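PDB 2ZBV: adenosyl-chloride synthase from Thermotoga maritima, which binds adenosine and probably acts on S-adenosyl-L-methionine as a SAM hydrolase or SAM-dependent halogenase. Local coordinates for residues 182-192 with 230-241. Residues are numbered along the deposited sequence; the frame is centred on the assembly and turned at random.
Sequences NVSTNIPFDLF and VHPDSAGFLEIA. With ADN (adenosine), chain F.
Val183 and Ile240 form an antiparallel hydrogen-bonded pair between strands 183-185 and 237-241, and a beta bulge then shifts the register by two before Pro188 meets Phe237. At the bulge Leu238 O accepts both Thr185 N and, at 2.8 Å, Thr185 OG1. With chi1 70°, OG1 sits between its own N and carbonyl carbon, where it also accepts Ile187 N in an ST turn; a threonine suits this corner, since its hydroxyl can donate and accept at once. Beyond it Phe189, at the start of helix 189-192, has a flat ring that can be sandwiched: Pro232 CB lies over one face, 3.7 Å from the centroid, Phe192 CD1 covers the opposite face, and Leu238 CA stands at the edge. Leu238 CD1 in turn rests on the face of Phe192, 3.6 Å from the centroid. Asp233 divides its carboxylate: OD1 takes Ala235 N, making an Asx turn, and Phe237 N from the other face of its plane, while OD2 accepts Ser184 OG at 2.6 Å. Replacing this aspartate by an alanine is likely to leave Ser184 OG without this acceptor and the amides of Ala235 and Phe237 without their shared one. Gly236, at phi 89°, closes the type I turn where a CB would jam against the preceding carbonyl O. Residues 230-241 thus form a beta-hairpin whose second strand pairs with 183-185 in the C-terminal domain's sheet, and Asn182 enters the adenosine site, OD1 receiving N6 and ND2 giving to N7, beside Val242, Leu244 and, from the second subunit, Asp7, Asp68 and Thr125.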
loop_
_atom_site.group_PDB
_atom_site.type_symbol
_atom_site.label_atom_id
_atom_site.label_comp_id
_atom_site.label_asym_id
_atom_site.label_seq_id
_atom_site.Cartn_x
_atom_site.Cartn_y
_atom_site.Cartn_z
ATOM N N ASN A 182 -9.986 -15.116 -6.461
ATOM C CA ASN A 182 -11.276 -15.117 -7.122
ATOM C C ASN A 182 -11.003 -14.775 -8.580
ATOM O O ASN A 182 -10.156 -13.929 -8.881
ATOM C CB ASN A 182 -12.210 -14.092 -6.480
ATOM C CG ASN A 182 -12.561 -14.453 -5.044
ATOM O OD1 ASN A 182 -12.723 -15.632 -4.713
ATOM N ND2 ASN A 182 -12.698 -13.442 -4.189
ATOM N N VAL A 183 -11.715 -15.449 -9.476
ATOM C CA VAL A 183 -11.538 -15.267 -10.911
ATOM C C VAL A 183 -12.697 -14.494 -11.539
ATOM O O VAL A 183 -13.751 -15.062 -11.805
ATOM C CB VAL A 183 -11.408 -16.651 -11.603
ATOM C CG1 VAL A 183 -11.327 -16.496 -13.116
ATOM C CG2 VAL A 183 -10.169 -17.369 -11.078
ATOM N N SER A 184 -12.509 -13.200 -11.768
ATOM C CA SER A 184 -13.568 -12.404 -12.376
ATOM C C SER A 184 -13.397 -12.332 -13.892
ATOM O O SER A 184 -12.312 -12.031 -14.390
ATOM C CB SER A 184 -13.592 -10.993 -11.807
ATOM O OG SER A 184 -14.663 -10.270 -12.386
ATOM N N THR A 185 -14.478 -12.610 -14.615
ATOM C CA THR A 185 -14.449 -12.597 -16.074
ATOM C C THR A 185 -14.936 -11.257 -16.609
ATOM O O THR A 185 -15.242 -10.346 -15.840
ATOM C CB THR A 185 -15.356 -13.702 -16.667
ATOM O OG1 THR A 185 -16.727 -13.360 -16.444
ATOM C CG2 THR A 185 -15.072 -15.041 -16.004
ATOM N N ASN A 186 -15.003 -11.150 -17.931
ATOM C CA ASN A 186 -15.471 -9.936 -18.581
ATOM C C ASN A 186 -16.906 -10.176 -19.033
ATOM O O ASN A 186 -17.454 -9.425 -19.832
ATOM C CB ASN A 186 -14.581 -9.604 -19.782
ATOM C CG ASN A 186 -14.676 -10.638 -20.884
ATOM O OD1 ASN A 186 -14.937 -11.817 -20.630
ATOM N ND2 ASN A 186 -14.449 -10.203 -22.123
ATOM N N ILE A 187 -17.507 -11.235 -18.499
ATOM C CA ILE A 187 -18.881 -11.605 -18.823
ATOM C C ILE A 187 -19.851 -10.947 -17.843
ATOM O O ILE A 187 -19.806 -11.211 -16.644
ATOM C CB ILE A 187 -19.075 -13.137 -18.732
ATOM C CG1 ILE A 187 -18.134 -13.841 -19.709
ATOM C CG2 ILE A 187 -20.528 -13.500 -19.025
ATOM C CD1 ILE A 187 -17.990 -15.328 -19.446
ATOM N N PRO A 188 -20.746 -10.079 -18.339
ATOM C CA PRO A 188 -21.678 -9.449 -17.402
ATOM C C PRO A 188 -22.576 -10.531 -16.817
ATOM O O PRO A 188 -23.020 -11.426 -17.542
ATOM C CB PRO A 188 -22.457 -8.472 -18.284
ATOM C CG PRO A 188 -21.514 -8.205 -19.440
ATOM C CD PRO A 188 -20.942 -9.567 -19.705
ATOM N N PHE A 189 -22.846 -10.470 -15.518
ATOM C CA PHE A 189 -23.703 -11.487 -14.919
ATOM C C PHE A 189 -25.096 -11.433 -15.541
ATOM O O PHE A 189 -25.809 -12.434 -15.564
ATOM C CB PHE A 189 -23.808 -11.309 -13.405
ATOM C CG PHE A 189 -24.193 -12.570 -12.687
ATOM C CD1 PHE A 189 -23.255 -13.573 -12.473
ATOM C CD2 PHE A 189 -25.504 -12.780 -12.276
ATOM C CE1 PHE A 189 -23.615 -14.771 -11.863
ATOM C CE2 PHE A 189 -25.875 -13.975 -11.665
ATOM C CZ PHE A 189 -24.929 -14.973 -11.458
ATOM N N ASP A 190 -25.481 -10.259 -16.038
ATOM C CA ASP A 190 -26.780 -10.090 -16.691
ATOM C C ASP A 190 -26.804 -10.908 -17.976
ATOM O O ASP A 190 -27.792 -11.571 -18.285
ATOM C CB ASP A 190 -27.037 -8.618 -17.031
ATOM C CG ASP A 190 -27.421 -7.799 -15.819
ATOM O OD1 ASP A 190 -28.297 -8.252 -15.052
ATOM O OD2 ASP A 190 -26.856 -6.699 -15.639
ATOM N N LEU A 191 -25.707 -10.850 -18.725
ATOM C CA LEU A 191 -25.593 -11.606 -19.964
ATOM C C LEU A 191 -25.737 -13.087 -19.620
ATOM O O LEU A 191 -26.444 -13.836 -20.298
ATOM C CB LEU A 191 -24.229 -11.357 -20.611
ATOM C CG LEU A 191 -24.025 -12.013 -21.977
ATOM C CD1 LEU A 191 -24.894 -11.299 -23.000
ATOM C CD2 LEU A 191 -22.566 -11.942 -22.387
ATOM N N PHE A 192 -25.056 -13.497 -18.555
ATOM C CA PHE A 192 -25.100 -14.879 -18.092
ATOM C C PHE A 192 -26.524 -15.263 -17.706
ATOM O O PHE A 192 -26.950 -16.399 -17.914
ATOM C CB PHE A 192 -24.159 -15.050 -16.893
ATOM C CG PHE A 192 -24.266 -16.390 -16.215
ATOM C CD1 PHE A 192 -24.847 -16.500 -14.960
ATOM C CD2 PHE A 192 -23.766 -17.537 -16.823
ATOM C CE1 PHE A 192 -24.930 -17.735 -14.316
ATOM C CE2 PHE A 192 -23.843 -18.776 -16.190
ATOM C CZ PHE A 192 -24.426 -18.874 -14.933
ATOM N N VAL A 230 -20.217 -19.915 -8.786
ATOM C CA VAL A 230 -20.286 -18.881 -9.807
ATOM C C VAL A 230 -21.222 -17.830 -9.239
ATOM O O VAL A 230 -22.310 -18.151 -8.757
ATOM C CB VAL A 230 -20.856 -19.435 -11.136
ATOM C CG1 VAL A 230 -21.315 -18.297 -12.022
ATOM C CG2 VAL A 230 -19.788 -20.257 -11.853
ATOM N N HIS A 231 -20.801 -16.574 -9.271
ATOM C CA HIS A 231 -21.641 -15.520 -8.731
ATOM C C HIS A 231 -21.324 -14.182 -9.386
ATOM O O HIS A 231 -20.378 -14.069 -10.177
ATOM C CB HIS A 231 -21.422 -15.415 -7.219
ATOM C CG HIS A 231 -20.074 -14.878 -6.848
ATOM N ND1 HIS A 231 -19.907 -13.676 -6.195
ATOM C CD2 HIS A 231 -18.829 -15.359 -7.073
ATOM C CE1 HIS A 231 -18.618 -13.440 -6.033
ATOM N NE2 HIS A 231 -17.941 -14.446 -6.557
ATOM N N PRO A 232 -22.132 -13.153 -9.090
ATOM C CA PRO A 232 -21.858 -11.843 -9.687
ATOM C C PRO A 232 -20.932 -11.087 -8.734
ATOM O O PRO A 232 -21.254 -10.961 -7.556
ATOM C CB PRO A 232 -23.241 -11.211 -9.771
ATOM C CG PRO A 232 -23.923 -11.741 -8.533
ATOM C CD PRO A 232 -23.483 -13.197 -8.493
ATOM N N ASP A 233 -19.787 -10.606 -9.220
ATOM C CA ASP A 233 -18.876 -9.874 -8.344
ATOM C C ASP A 233 -19.460 -8.497 -8.020
ATOM O O ASP A 233 -20.567 -8.177 -8.443
ATOM C CB ASP A 233 -17.462 -9.750 -8.951
ATOM C CG ASP A 233 -17.412 -8.892 -10.208
ATOM O OD1 ASP A 233 -18.336 -8.088 -10.440
ATOM O OD2 ASP A 233 -16.417 -9.015 -10.962
ATOM N N SER A 234 -18.721 -7.691 -7.268
ATOM C CA SER A 234 -19.204 -6.378 -6.857
ATOM C C SER A 234 -19.435 -5.363 -7.976
ATOM O O SER A 234 -20.061 -4.332 -7.748
ATOM C CB SER A 234 -18.253 -5.782 -5.813
ATOM O OG SER A 234 -16.952 -5.599 -6.339
ATOM N N ALA A 235 -18.936 -5.646 -9.175
ATOM C CA ALA A 235 -19.116 -4.731 -10.296
ATOM C C ALA A 235 -20.126 -5.254 -11.319
ATOM O O ALA A 235 -20.275 -4.683 -12.402
ATOM C CB ALA A 235 -17.776 -4.467 -10.974
ATOM N N GLY A 236 -20.810 -6.342 -10.980
ATOM C CA GLY A 236 -21.802 -6.897 -11.886
ATOM C C GLY A 236 -21.295 -7.924 -12.884
ATOM O O GLY A 236 -22.018 -8.290 -13.812
ATOM N N PHE A 237 -20.065 -8.397 -12.703
ATOM C CA PHE A 237 -19.492 -9.388 -13.609
ATOM C C PHE A 237 -19.515 -10.805 -13.043
ATOM O O PHE A 237 -19.475 -11.009 -11.826
ATOM C CB PHE A 237 -18.054 -9.007 -13.957
ATOM C CG PHE A 237 -17.953 -7.861 -14.926
ATOM C CD1 PHE A 237 -18.139 -8.070 -16.290
ATOM C CD2 PHE A 237 -17.706 -6.569 -14.471
ATOM C CE1 PHE A 237 -18.080 -7.003 -17.192
ATOM C CE2 PHE A 237 -17.646 -5.493 -15.361
ATOM C CZ PHE A 237 -17.834 -5.710 -16.726
ATOM N N LEU A 238 -19.576 -11.783 -13.938
ATOM C CA LEU A 238 -19.593 -13.173 -13.523
ATOM C C LEU A 238 -18.208 -13.521 -12.998
ATOM O O LEU A 238 -17.201 -13.337 -13.690
ATOM C CB LEU A 238 -19.957 -14.086 -14.699
ATOM C CG LEU A 238 -20.092 -15.571 -14.335
ATOM C CD1 LEU A 238 -21.055 -16.253 -15.299
ATOM C CD2 LEU A 238 -18.724 -16.239 -14.355
ATOM N N GLU A 239 -18.170 -14.014 -11.767
ATOM C CA GLU A 239 -16.921 -14.387 -11.121
ATOM C C GLU A 239 -16.979 -15.830 -10.627
ATOM O O GLU A 239 -18.044 -16.328 -10.241
ATOM C CB GLU A 239 -16.656 -13.444 -9.940
ATOM C CG GLU A 239 -15.400 -13.748 -9.121
ATOM C CD GLU A 239 -15.166 -12.707 -8.029
ATOM O OE1 GLU A 239 -15.866 -12.744 -6.995
ATOM O OE2 GLU A 239 -14.288 -11.842 -8.214
ATOM N N ILE A 240 -15.837 -16.510 -10.665
ATOM C CA ILE A 240 -15.761 -17.880 -10.179
ATOM C C ILE A 240 -14.912 -17.829 -8.920
ATOM O O ILE A 240 -13.811 -17.279 -8.929
ATOM C CB ILE A 240 -15.091 -18.839 -11.197
ATOM C CG1 ILE A 240 -15.926 -18.924 -12.474
ATOM C CG2 ILE A 240 -14.956 -20.237 -10.593
ATOM C CD1 ILE A 240 -15.453 -17.997 -13.562
ATOM N N ALA A 241 -15.431 -18.389 -7.834
ATOM C CA ALA A 241 -14.701 -18.396 -6.573
ATOM C C ALA A 241 -14.755 -19.762 -5.908
ATOM O O ALA A 241 -15.576 -20.604 -6.263
ATOM C CB ALA A 241 -15.284 -17.352 -5.629
HETATM O "O5'" ADN F . -16.644 -8.617 1.056
HETATM C "C5'" ADN F . -15.264 -8.622 1.396
HETATM C "C4'" ADN F . -14.952 -9.928 2.117
HETATM O "O4'" ADN F . -15.192 -11.073 1.261
HETATM C "C3'" ADN F . -13.473 -10.021 2.550
HETATM O "O3'" ADN F . -13.313 -9.524 3.868
HETATM C "C2'" ADN F . -13.137 -11.531 2.393
HETATM O "O2'" ADN F . -12.754 -12.129 3.646
HETATM C "C1'" ADN F . -14.410 -12.165 1.816
HETATM N N9 ADN F . -14.073 -13.119 0.749
HETATM C C8 ADN F . -13.516 -12.810 -0.470
HETATM N N7 ADN F . -13.344 -13.888 -1.171
HETATM C C5 ADN F . -13.771 -14.957 -0.463
HETATM C C6 ADN F . -13.831 -16.365 -0.701
HETATM N N6 ADN F . -13.379 -16.893 -1.890
HETATM N N1 ADN F . -14.338 -17.166 0.262
HETATM C C2 ADN F . -14.781 -16.669 1.424
HETATM N N3 ADN F . -14.740 -15.357 1.684
HETATM C C4 ADN F . -14.250 -14.480 0.780
HETATM O O HOH W 1 -11.543 -11.141 -8.979
HETATM O O HOH W 2 -24.467 -7.699 -14.725
#